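Local coordinates for LanC-like protein GCR2 (Arabidopsis thaliana, PDB 3T33) that may play a role in abscisic acid signalling and binds a zinc ion in a helical fold of the LanC-like family, at residues Lys46-Lys51 with Arg358-Ala363; Val133-Ala138 with Ala155-Ile160; Leu80-Leu85 with Gly382-Ser387; Ala208-Gly213 with Ile253-Gly258. One frame throughout, in Å; residues are numbered along the deposited sequence.

Contact 1. Residues Lys46-Lys51 with Arg358-Ala363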
loop_
_atom_site.group_PDB
_atom_site.type_symbol
_atom_site.label_atom_id
_atom_site.label_comp_id
_atom_site.label_asym_id
_atom_site.label_seq_id
_atom_site.Cartn_x
_atom_site.Cartn_y
_atom_site.Cartn_z
ATOM N N LYS A 46 -16.216 0.057 17.645
ATOM C CA LYS A 46 -16.549 1.455 17.739
ATOM C C LYS A 46 -15.559 2.200 18.585
ATOM O O LYS A 46 -14.957 3.137 18.069
ATOM C CB LYS A 46 -17.974 1.676 18.224
ATOM C CG LYS A 46 -18.906 0.517 17.750
ATOM C CD LYS A 46 -18.719 -0.850 18.499
ATOM C CE LYS A 46 -19.598 -1.957 17.903
ATOM N NZ LYS A 46 -18.883 -2.678 16.791
ATOM N N SER A 47 -15.327 1.780 19.835
ATOM C CA SER A 47 -14.330 2.454 20.675
ATOM C C SER A 47 -12.861 2.078 20.371
ATOM O O SER A 47 -11.933 2.874 20.634
ATOM C CB SER A 47 -14.623 2.266 22.170
ATOM O OG SER A 47 -14.693 0.890 22.413
ATOM N N PHE A 48 -12.643 0.879 19.845
ATOM C CA PHE A 48 -11.301 0.531 19.407
ATOM C C PHE A 48 -10.865 1.501 18.287
ATOM O O PHE A 48 -9.824 2.095 18.373
ATOM C CB PHE A 48 -11.279 -0.897 18.897
ATOM C CG PHE A 48 -10.022 -1.276 18.213
ATOM C CD1 PHE A 48 -8.902 -1.614 18.952
ATOM C CD2 PHE A 48 -9.946 -1.283 16.832
ATOM C CE1 PHE A 48 -7.699 -1.973 18.318
ATOM C CE2 PHE A 48 -8.747 -1.670 16.179
ATOM C CZ PHE A 48 -7.620 -2.008 16.933
ATOM N N SER A 49 -11.707 1.695 17.289
ATOM C CA SER A 49 -11.355 2.593 16.168
ATOM C C SER A 49 -11.258 4.060 16.619
ATOM O O SER A 49 -10.340 4.734 16.242
ATOM C CB SER A 49 -12.289 2.438 14.977
ATOM O OG SER A 49 -13.567 2.763 15.411
ATOM N N GLU A 50 -12.107 4.487 17.541
ATOM C CA GLU A 50 -11.910 5.793 18.150
ATOM C C GLU A 50 -10.555 5.939 18.865
ATOM O O GLU A 50 -9.861 6.951 18.709
ATOM C CB GLU A 50 -13.039 6.099 19.100
ATOM C CG GLU A 50 -12.922 7.512 19.627
ATOM C CD GLU A 50 -13.941 7.844 20.719
ATOM O OE1 GLU A 50 -15.065 7.258 20.713
ATOM O OE2 GLU A 50 -13.609 8.726 21.574
ATOM N N LYS A 51 -10.153 4.928 19.621
ATOM C CA LYS A 51 -8.854 4.958 20.238
ATOM C C LYS A 51 -7.731 5.063 19.202
ATOM O O LYS A 51 -6.804 5.846 19.394
ATOM C CB LYS A 51 -8.619 3.718 21.087
ATOM C CG LYS A 51 -7.430 3.869 21.959
ATOM C CD LYS A 51 -7.201 2.641 22.915
ATOM C CE LYS A 51 -8.218 2.539 24.036
ATOM N NZ LYS A 51 -8.231 3.777 24.931
ATOM N N ARG A 358 -7.802 -9.855 12.573
ATOM C CA ARG A 358 -6.375 -9.945 12.338
ATOM C C ARG A 358 -5.724 -8.580 12.094
ATOM O O ARG A 358 -4.645 -8.349 12.594
ATOM C CB ARG A 358 -6.045 -10.990 11.276
ATOM C CG ARG A 358 -6.150 -12.414 11.838
ATOM C CD ARG A 358 -5.942 -13.447 10.743
ATOM N NE ARG A 358 -6.030 -14.785 11.306
ATOM C CZ ARG A 358 -5.694 -15.908 10.681
ATOM N NH1 ARG A 358 -5.236 -15.884 9.447
ATOM N NH2 ARG A 358 -5.847 -17.055 11.312
ATOM N N ALA A 359 -6.419 -7.688 11.402
ATOM C CA ALA A 359 -5.917 -6.331 11.161
ATOM C C ALA A 359 -5.967 -5.618 12.503
ATOM O O ALA A 359 -5.051 -4.910 12.889
ATOM C CB ALA A 359 -6.796 -5.570 10.117
ATOM N N LYS A 360 -7.016 -5.868 13.244
ATOM C CA LYS A 360 -7.124 -5.261 14.574
ATOM C C LYS A 360 -5.973 -5.694 15.495
ATOM O O LYS A 360 -5.401 -4.888 16.233
ATOM C CB LYS A 360 -8.530 -5.564 15.147
ATOM C CG LYS A 360 -8.773 -5.376 16.585
ATOM C CD LYS A 360 -10.267 -5.701 16.898
ATOM C CE LYS A 360 -10.669 -5.224 18.313
ATOM N NZ LYS A 360 -11.900 -5.916 18.751
ATOM N N ALA A 361 -5.598 -6.962 15.430
ATOM C CA ALA A 361 -4.488 -7.445 16.263
ATOM C C ALA A 361 -3.174 -6.777 15.840
ATOM O O ALA A 361 -2.377 -6.389 16.683
ATOM C CB ALA A 361 -4.358 -8.963 16.171
ATOM N N PHE A 362 -2.941 -6.622 14.536
ATOM C CA PHE A 362 -1.639 -6.022 14.157
ATOM C C PHE A 362 -1.645 -4.551 14.560
ATOM O O PHE A 362 -0.684 -4.056 15.064
ATOM C CB PHE A 362 -1.377 -6.177 12.668
ATOM C CG PHE A 362 -0.632 -7.427 12.290
ATOM C CD1 PHE A 362 -0.817 -8.614 12.982
ATOM C CD2 PHE A 362 0.270 -7.406 11.195
ATOM C CE1 PHE A 362 -0.126 -9.781 12.619
ATOM C CE2 PHE A 362 0.950 -8.549 10.808
ATOM C CZ PHE A 362 0.744 -9.768 11.524
ATOM N N ALA A 363 -2.756 -3.868 14.370
ATOM C CA ALA A 363 -2.853 -2.490 14.784
ATOM C C ALA A 363 -2.729 -2.314 16.301
ATOM O O ALA A 363 -2.080 -1.358 16.771
ATOM C CB ALA A 363 -4.135 -1.876 14.295
#
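The aliphatic chain of K360 runs across one face of the F48 ring. CG of K360 stands 3.6 Å above the ring plane, offset toward the rim, and is 3.6 Å from CZ of F48. This is a CH-pi contact, with K360 CG 3.9 Å from the F48 ring centroid and 23° off the ring normal. Further along, CE of K360 comes over the other end of the ring, 4.0 Å from CG of F48. The chain can follow the face because it is extended from CA onward, with CG anti to the backbone N (chi1 164°). NZ of K360 is 5.4 Å from the F48 ring centroid, so any cation-pi attraction is weak at most. The amine stays above the ring face, far from it, and bonds to the backbone O atoms of L41 and L43. A363 meets the same ring near its plane, its CB 4.4 Å from CZ of F48. No hydrogen bond joins the two segments. The contact is buried and apolar except for the lysine end. It joins helix 45-69 to helix 353-375, far apart in sequence, as part of the helix-helix packing of an all-helical LanC-like fold. Helix 392-402 packs beside both: M402 touches F48 and A363, and M398 also touches A363. Helix 36-42 lies alongside 353-375, where L41 touches A361. A359 and F362 of helix 353-375 pack on helix 336-350.

Contact 2. Residues Val133-Ala138 with Ala155-Ile160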
loop_
_atom_site.group_PDB
_atom_site.type_symbol
_atom_site.label_atom_id
_atom_site.label_comp_id
_atom_site.label_asym_id
_atom_site.label_seq_id
_atom_site.Cartn_x
_atom_site.Cartn_y
_atom_site.Cartn_z
ATOM N N VAL A 133 3.019 13.711 -7.241
ATOM C CA VAL A 133 2.832 15.153 -6.879
ATOM C C VAL A 133 1.671 15.780 -7.630
ATOM O O VAL A 133 0.791 16.444 -7.046
ATOM C CB VAL A 133 4.101 15.968 -7.205
ATOM C CG1 VAL A 133 3.885 17.477 -6.941
ATOM C CG2 VAL A 133 5.293 15.402 -6.443
ATOM N N CYS A 134 1.645 15.573 -8.939
ATOM C CA CYS A 134 0.587 16.129 -9.731
ATOM C C CYS A 134 -0.749 15.502 -9.473
ATOM O O CYS A 134 -1.772 16.171 -9.586
ATOM C CB CYS A 134 0.942 15.970 -11.212
ATOM S SG CYS A 134 2.416 17.008 -11.719
ATOM N N ALA A 135 -0.802 14.200 -9.225
ATOM C CA ALA A 135 -2.118 13.576 -9.130
ATOM C C ALA A 135 -2.741 13.946 -7.794
ATOM O O ALA A 135 -3.920 14.243 -7.746
ATOM C CB ALA A 135 -2.032 12.055 -9.300
ATOM N N LEU A 136 -1.949 14.012 -6.721
ATOM C CA LEU A 136 -2.493 14.438 -5.438
ATOM C C LEU A 136 -2.880 15.899 -5.523
ATOM O O LEU A 136 -3.914 16.328 -5.067
ATOM C CB LEU A 136 -1.464 14.279 -4.327
ATOM C CG LEU A 136 -1.878 13.946 -2.893
ATOM C CD1 LEU A 136 -0.871 14.326 -1.786
ATOM C CD2 LEU A 136 -3.327 14.219 -2.503
ATOM N N GLY A 137 -2.037 16.694 -6.128
ATOM C CA GLY A 137 -2.343 18.121 -6.270
ATOM C C GLY A 137 -3.706 18.279 -6.875
ATOM O O GLY A 137 -4.526 19.026 -6.339
ATOM N N ALA A 138 -3.940 17.591 -8.006
ATOM C CA ALA A 138 -5.169 17.751 -8.764
ATOM C C ALA A 138 -6.399 17.233 -7.989
ATOM O O ALA A 138 -7.461 17.782 -8.076
ATOM C CB ALA A 138 -5.063 17.006 -10.144
ATOM N N ALA A 155 -2.426 20.020 -16.095
ATOM C CA ALA A 155 -1.478 20.388 -17.182
ATOM C C ALA A 155 -0.062 19.853 -16.886
ATOM O O ALA A 155 0.628 19.357 -17.785
ATOM C CB ALA A 155 -1.453 21.952 -17.411
ATOM N N ARG A 156 0.373 19.933 -15.629
ATOM C CA ARG A 156 1.670 19.406 -15.305
ATOM C C ARG A 156 1.646 17.896 -15.419
ATOM O O ARG A 156 2.624 17.269 -15.876
ATOM C CB ARG A 156 2.104 19.817 -13.908
ATOM C CG ARG A 156 2.467 21.295 -13.789
ATOM C CD ARG A 156 2.303 21.731 -12.314
ATOM N NE ARG A 156 2.487 23.171 -12.097
ATOM C CZ ARG A 156 2.072 23.824 -11.007
ATOM N NH1 ARG A 156 1.441 23.171 -10.023
ATOM N NH2 ARG A 156 2.278 25.134 -10.889
ATOM N N PHE A 157 0.527 17.285 -15.057
ATOM C CA PHE A 157 0.522 15.842 -15.087
ATOM C C PHE A 157 0.584 15.420 -16.595
ATOM O O PHE A 157 1.324 14.550 -16.974
ATOM C CB PHE A 157 -0.744 15.277 -14.449
ATOM C CG PHE A 157 -0.685 13.774 -14.271
ATOM C CD1 PHE A 157 -0.385 12.937 -15.331
ATOM C CD2 PHE A 157 -0.908 13.190 -13.046
ATOM C CE1 PHE A 157 -0.304 11.565 -15.151
ATOM C CE2 PHE A 157 -0.851 11.830 -12.895
ATOM C CZ PHE A 157 -0.528 11.024 -13.926
ATOM N N ARG A 158 -0.231 16.052 -17.416
ATOM C CA ARG A 158 -0.305 15.793 -18.845
ATOM C C ARG A 158 0.980 16.101 -19.643
ATOM O O ARG A 158 1.115 15.604 -20.793
ATOM C CB ARG A 158 -1.447 16.602 -19.408
ATOM C CG ARG A 158 -2.835 16.032 -19.065
ATOM C CD ARG A 158 -3.846 16.880 -19.724
ATOM N NE ARG A 158 -5.176 16.368 -19.539
ATOM C CZ ARG A 158 -6.278 17.084 -19.750
ATOM N NH1 ARG A 158 -6.213 18.371 -20.121
ATOM N NH2 ARG A 158 -7.448 16.514 -19.598
ATOM N N GLY A 159 1.897 16.885 -19.050
ATOM C CA GLY A 159 3.226 17.149 -19.650
ATOM C C GLY A 159 4.242 16.035 -19.424
ATOM O O GLY A 159 5.342 16.007 -20.045
ATOM N N ILE A 160 3.913 15.092 -18.549
ATOM C CA ILE A 160 4.850 13.998 -18.298
ATOM C C ILE A 160 5.042 13.125 -19.530
ATOM O O ILE A 160 4.078 12.747 -20.190
ATOM C CB ILE A 160 4.429 13.148 -17.030
ATOM C CG1 ILE A 160 4.626 13.971 -15.736
ATOM C CG2 ILE A 160 5.229 11.878 -16.904
ATOM C CD1 ILE A 160 3.779 13.494 -14.538
#
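Two helical segments approach closely here, with the CA atoms of C134 and F157 5.4 Å apart. Residues 133-138 belong to helix 130-144, and residues 155-160 come from the end region of helix 147-158. No hydrogen bond crosses between the segments, so the contact rests on van der Waals packing of small side chains against a large one. C134 points at the other helix and its two atoms have different neighbours. CB of C134 lies 3.7 Å from CB of F157. SG of C134 is 3.6 Å from CB of R156 and also sits near the backbone N of F157. With SG anti to its own carbonyl carbon (chi1 -67°), the sulfur is carried to the R156 side. The ring of F157 extends past C134 to A135. Its CG is anti to the backbone N (chi1 -171°), which puts the ring alongside C134 and its edge at A135. CB of A135 meets CE2 of F157 at 3.8 Å, in the ring plane. CB of C134 approaches the same ring obliquely, 3.8 Å from CD2 of F157. I160 places CD1 4.3 Å above one face of the F157 ring. R156 touches C134 only through its base. Its extended chain then leads away, and its guanidinium forms a salt bridge with D115. The two helices run roughly antiparallel and are consecutive, joined by a short link, so they form a helical hairpin. Helix 174-188 packs against both: F183 touches A135, L184 touches A138 and A180 touches F157. Helix 84-98 covers the L136 side of helix 130-144.

Contact 3. Residues Leu80-Leu85 with Gly382-Ser387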
loop_
_atom_site.group_PDB
_atom_site.type_symbol
_atom_site.label_atom_id
_atom_site.label_comp_id
_atom_site.label_asym_id
_atom_site.label_seq_id
_atom_site.Cartn_x
_atom_site.Cartn_y
_atom_site.Cartn_z
ATOM N N LEU A 80 6.567 10.635 -2.493
ATOM C CA LEU A 80 5.570 10.092 -1.541
ATOM C C LEU A 80 6.238 9.172 -0.542
ATOM O O LEU A 80 5.892 9.153 0.659
ATOM C CB LEU A 80 4.455 9.356 -2.292
ATOM C CG LEU A 80 3.253 8.923 -1.476
ATOM C CD1 LEU A 80 2.288 10.095 -1.223
ATOM C CD2 LEU A 80 2.521 7.717 -2.154
ATOM N N TYR A 81 7.227 8.452 -1.075
ATOM C CA TYR A 81 7.870 7.287 -0.462
ATOM C C TYR A 81 8.624 7.676 0.779
ATOM O O TYR A 81 8.397 7.077 1.856
ATOM C CB TYR A 81 8.863 6.656 -1.459
ATOM C CG TYR A 81 9.412 5.357 -0.961
ATOM C CD1 TYR A 81 10.579 5.312 -0.243
ATOM C CD2 TYR A 81 8.715 4.168 -1.171
ATOM C CE1 TYR A 81 11.035 4.128 0.252
ATOM C CE2 TYR A 81 9.159 3.004 -0.702
ATOM C CZ TYR A 81 10.297 2.979 0.020
ATOM O OH TYR A 81 10.739 1.791 0.463
ATOM N N THR A 82 9.505 8.680 0.663
ATOM C CA THR A 82 10.216 9.182 1.836
ATOM C C THR A 82 10.112 10.702 2.030
ATOM O O THR A 82 10.473 11.226 3.069
ATOM C CB THR A 82 11.706 8.724 1.884
ATOM O OG1 THR A 82 12.352 8.950 0.611
ATOM C CG2 THR A 82 11.792 7.266 2.213
ATOM N N GLY A 83 9.615 11.415 1.045
ATOM C CA GLY A 83 9.667 12.871 1.122
ATOM C C GLY A 83 8.376 13.502 1.597
ATOM O O GLY A 83 7.501 12.842 2.254
ATOM N N VAL A 84 8.195 14.751 1.210
ATOM C CA VAL A 84 7.208 15.564 1.840
ATOM C C VAL A 84 5.805 15.276 1.300
ATOM O O VAL A 84 4.814 15.535 1.960
ATOM C CB VAL A 84 7.622 17.069 1.758
ATOM C CG1 VAL A 84 6.448 17.973 2.128
ATOM C CG2 VAL A 84 8.818 17.305 2.676
ATOM N N LEU A 85 5.740 14.693 0.113
ATOM C CA LEU A 85 4.476 14.286 -0.425
ATOM C C LEU A 85 3.811 13.187 0.457
ATOM O O LEU A 85 2.590 13.142 0.551
ATOM C CB LEU A 85 4.606 13.817 -1.895
ATOM C CG LEU A 85 3.228 13.884 -2.583
ATOM C CD1 LEU A 85 2.728 15.346 -2.922
ATOM C CD2 LEU A 85 3.153 13.015 -3.823
ATOM N N GLY A 382 12.288 2.838 10.642
ATOM C CA GLY A 382 12.547 3.471 9.316
ATOM C C GLY A 382 13.814 4.362 9.238
ATOM O O GLY A 382 14.178 5.050 10.212
ATOM N N ASP A 383 14.491 4.363 8.088
ATOM C CA ASP A 383 15.643 5.294 7.923
ATOM C C ASP A 383 15.170 6.739 7.880
ATOM O O ASP A 383 15.852 7.641 8.402
ATOM C CB ASP A 383 16.482 4.960 6.694
ATOM C CG ASP A 383 17.225 3.639 6.838
ATOM O OD1 ASP A 383 17.555 3.021 5.811
ATOM O OD2 ASP A 383 17.473 3.202 7.980
ATOM N N ARG A 384 13.997 6.973 7.272
ATOM C CA ARG A 384 13.356 8.273 7.451
ATOM C C ARG A 384 12.153 8.064 8.411
ATOM O O ARG A 384 11.081 7.569 7.998
ATOM C CB ARG A 384 13.024 8.973 6.105
ATOM C CG ARG A 384 14.281 9.304 5.245
ATOM C CD ARG A 384 14.784 8.006 4.693
ATOM N NE ARG A 384 16.043 8.040 3.973
ATOM C CZ ARG A 384 16.313 7.281 2.906
ATOM N NH1 ARG A 384 15.398 6.435 2.438
ATOM N NH2 ARG A 384 17.506 7.361 2.310
ATOM N N PRO A 385 12.366 8.389 9.699
ATOM C CA PRO A 385 11.431 7.910 10.731
ATOM C C PRO A 385 10.020 8.544 10.630
ATOM O O PRO A 385 9.063 8.041 11.261
ATOM C CB PRO A 385 12.152 8.262 12.061
ATOM C CG PRO A 385 13.115 9.460 11.637
ATOM C CD PRO A 385 13.555 9.059 10.279
ATOM N N PHE A 386 9.883 9.596 9.836
ATOM C CA PHE A 386 8.598 10.222 9.683
ATOM C C PHE A 386 8.058 10.142 8.278
ATOM O O PHE A 386 7.091 10.833 7.955
ATOM C CB PHE A 386 8.620 11.691 10.211
ATOM C CG PHE A 386 9.230 11.791 11.534
ATOM C CD1 PHE A 386 8.516 11.425 12.657
ATOM C CD2 PHE A 386 10.573 12.105 11.661
ATOM C CE1 PHE A 386 9.128 11.438 13.919
ATOM C CE2 PHE A 386 11.210 12.108 12.902
ATOM C CZ PHE A 386 10.502 11.780 14.035
ATOM N N SER A 387 8.664 9.305 7.437
ATOM C CA SER A 387 8.126 9.134 6.107
ATOM C C SER A 387 6.828 8.279 6.060
ATOM O O SER A 387 6.483 7.548 7.016
ATOM C CB SER A 387 9.185 8.494 5.225
ATOM O OG SER A 387 9.588 7.235 5.732
#
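Van der Waals contacts alone join the segments: T82 meets both S387 and R384, and Y81 meets S387 through its O. CB of S387 is 3.6 Å from CA of T82, and it lies 3.7 Å from O of Y81. The backbones are close, with the CA atoms of T82 and S387 4.8 Å apart. CG2 of T82 is 3.7 Å from NH1 of R384 and 4.0 Å from its CD, and it approaches the guanidinium obliquely. The R384 chain bends at chi2 (73°), which brings its CD and NH1 alongside the T82 methyl. The hydrogen bonds lie within or beside the segments. R384 to S387 is a type I beta turn, and O of R384 takes two bonds from S387, one from N and one from OG. The bond from OG of S387 to O of R384 is 2.7 Å, in the carbonyl plane, on a lone pair. The two hydrogen bonds tie the serine to the turn and help place OG, which also has weak bonds with the backbone N of E390 and G391. T82 OG1 is held by D77, and N79 binds the backbone N of T82 and of G83. The side chain of Y81 comes about 4 Å from the zinc ion bound by C288, C333 and H334. The loop before helix 392-402 thus packs on the turn leading into helix 84-98. L85 touches helices 101-118 and 130-144.

Contact 4. Residues Ala208-Gly213 with Ile253-Gly258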
loop_
_atom_site.group_PDB
_atom_site.type_symbol
_atom_site.label_atom_id
_atom_site.label_comp_id
_atom_site.label_asym_id
_atom_site.label_seq_id
_atom_site.Cartn_x
_atom_site.Cartn_y
_atom_site.Cartn_z
ATOM N N ALA A 208 6.501 -5.850 -23.963
ATOM C CA ALA A 208 7.756 -6.258 -23.313
ATOM C C ALA A 208 7.647 -7.531 -22.456
ATOM O O ALA A 208 8.599 -8.350 -22.367
ATOM C CB ALA A 208 8.278 -5.140 -22.456
ATOM N N GLY A 209 6.516 -7.668 -21.753
ATOM C CA GLY A 209 6.327 -8.821 -20.918
ATOM C C GLY A 209 6.300 -10.080 -21.767
ATOM O O GLY A 209 6.942 -11.055 -21.411
ATOM N N ARG A 210 5.532 -10.047 -22.857
ATOM C CA ARG A 210 5.389 -11.156 -23.789
ATOM C C ARG A 210 6.711 -11.494 -24.485
ATOM O O ARG A 210 7.033 -12.657 -24.611
ATOM C CB ARG A 210 4.310 -10.859 -24.828
ATOM C CG ARG A 210 2.918 -11.136 -24.359
ATOM C CD ARG A 210 1.910 -10.285 -25.065
ATOM N NE ARG A 210 0.548 -10.672 -24.687
ATOM C CZ ARG A 210 -0.561 -10.068 -25.121
ATOM N NH1 ARG A 210 -0.488 -9.024 -25.946
ATOM N NH2 ARG A 210 -1.765 -10.507 -24.730
ATOM N N GLN A 211 7.479 -10.486 -24.899
ATOM C CA GLN A 211 8.799 -10.684 -25.493
ATOM C C GLN A 211 9.760 -11.387 -24.544
ATOM O O GLN A 211 10.436 -12.364 -24.933
ATOM C CB GLN A 211 9.412 -9.356 -25.892
ATOM C CG GLN A 211 10.846 -9.474 -26.451
ATOM C CD GLN A 211 11.759 -8.348 -25.966
ATOM O OE1 GLN A 211 12.632 -8.576 -25.125
ATOM N NE2 GLN A 211 11.542 -7.125 -26.473
ATOM N N LEU A 212 9.865 -10.917 -23.307
ATOM C CA LEU A 212 10.828 -11.550 -22.391
ATOM C C LEU A 212 10.281 -12.848 -21.734
ATOM O O LEU A 212 11.037 -13.618 -21.123
ATOM C CB LEU A 212 11.345 -10.545 -21.356
ATOM C CG LEU A 212 12.472 -10.939 -20.416
ATOM C CD1 LEU A 212 13.783 -10.789 -21.090
ATOM C CD2 LEU A 212 12.466 -10.055 -19.216
ATOM N N GLY A 213 8.977 -13.087 -21.864
ATOM C CA GLY A 213 8.333 -14.251 -21.249
ATOM C C GLY A 213 8.018 -15.374 -22.235
ATOM O O GLY A 213 8.026 -15.177 -23.463
ATOM N N ILE A 253 -6.010 -10.868 -20.430
ATOM C CA ILE A 253 -6.577 -11.449 -19.242
ATOM C C ILE A 253 -5.941 -12.825 -19.003
ATOM O O ILE A 253 -5.367 -13.061 -17.922
ATOM C CB ILE A 253 -8.136 -11.476 -19.324
ATOM C CG1 ILE A 253 -8.682 -10.056 -19.217
ATOM C CG2 ILE A 253 -8.707 -12.311 -18.172
ATOM C CD1 ILE A 253 -10.172 -9.889 -19.415
ATOM N N LYS A 254 -5.964 -13.698 -20.024
ATOM C CA LYS A 254 -5.205 -14.989 -19.963
ATOM C C LYS A 254 -3.770 -14.806 -19.538
ATOM O O LYS A 254 -3.280 -15.591 -18.742
ATOM C CB LYS A 254 -5.205 -15.796 -21.298
ATOM C CG LYS A 254 -5.912 -17.169 -21.269
ATOM C CD LYS A 254 -6.451 -17.609 -22.667
ATOM C CE LYS A 254 -7.797 -16.852 -23.079
ATOM N NZ LYS A 254 -8.581 -17.533 -24.214
ATOM N N ASP A 255 -3.078 -13.796 -20.074
ATOM C CA ASP A 255 -1.657 -13.644 -19.748
ATOM C C ASP A 255 -1.411 -13.172 -18.291
ATOM O O ASP A 255 -0.403 -13.567 -17.636
ATOM C CB ASP A 255 -0.978 -12.715 -20.746
ATOM C CG ASP A 255 -0.718 -13.381 -22.147
ATOM O OD1 ASP A 255 -0.727 -14.618 -22.279
ATOM O OD2 ASP A 255 -0.478 -12.632 -23.118
ATOM N N VAL A 256 -2.328 -12.323 -17.791
ATOM C CA VAL A 256 -2.257 -11.869 -16.402
ATOM C C VAL A 256 -2.588 -13.048 -15.503
ATOM O O VAL A 256 -1.769 -13.386 -14.640
ATOM C CB VAL A 256 -3.148 -10.670 -16.121
ATOM C CG1 VAL A 256 -3.076 -10.303 -14.649
ATOM C CG2 VAL A 256 -2.743 -9.467 -17.030
ATOM N N LYS A 257 -3.744 -13.691 -15.735
ATOM C CA LYS A 257 -4.109 -14.942 -15.003
ATOM C C LYS A 257 -2.920 -15.892 -15.019
ATOM O O LYS A 257 -2.461 -16.360 -13.965
ATOM C CB LYS A 257 -5.341 -15.653 -15.598
ATOM C CG LYS A 257 -6.638 -15.023 -15.193
ATOM C CD LYS A 257 -7.818 -15.682 -15.870
ATOM C CE LYS A 257 -9.130 -14.935 -15.593
ATOM N NZ LYS A 257 -10.307 -15.465 -16.442
ATOM N N GLY A 258 -2.356 -16.083 -16.207
ATOM C CA GLY A 258 -1.223 -17.011 -16.372
ATOM C C GLY A 258 -0.022 -16.745 -15.502
ATOM O O GLY A 258 0.500 -17.639 -14.863
#
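R210 and D255 meet at about a right angle. The guanidinium and carboxylate planes are 80° apart. The arginine presents its side edge, and both NE and NH2 donate to the same oxygen, OD2 of D255. The R210 NE bond to D255 OD2 is the shorter, 2.7 Å, with an N-H...O angle of 155°. It reaches the oxygen nearly along the C-O axis. R210 NH2 is 3.0 Å from D255 OD2 and its bond is more bent, at 137°. It comes from the anti side and lies out of the carboxylate plane. OD2 itself lies in the guanidinium plane, so the bonds are well placed for the arginine although the acid is turned. The extended chain of R210 lets its guanidinium reach D255, and opposite charges make the bridge. The CA atoms of R210 and D255 stay 8.5 Å apart. NH2 also has a second acidic partner, D251, one turn earlier on the helix of D255. Two acids would be expected to stabilise the arginine's positive charge. This is an interhelical surface salt bridge. It links the last turn of helix 195-212 to helix 250-265, which packs through V256 on helix 236-244 and through I253 and K257 on Y305 of helix 291-305.

In the fold
Contacts 1 and 2 are buried, contact 3 is partly buried, and contact 4 lies at the surface. Chemistry follows place. The buried pair relies on carbon contacts around a phenylalanine, a CH-pi contact in contact 1 and apolar packing in contact 2. The surface contact is a salt bridge with little area behind it. Contact 3, the one near the zinc, packs loops rather than helix faces. Contacts 2 and 3 touch each other: L85 packs on V133 and L136, so helix 84-98 connects them. Contacts 1 and 3 tie residues about 300 positions apart, bringing the C-terminal part of the chain to its N-terminal part. Contacts 2 and 4 are more local. Contact 1 lies across the chain's centre from both of these.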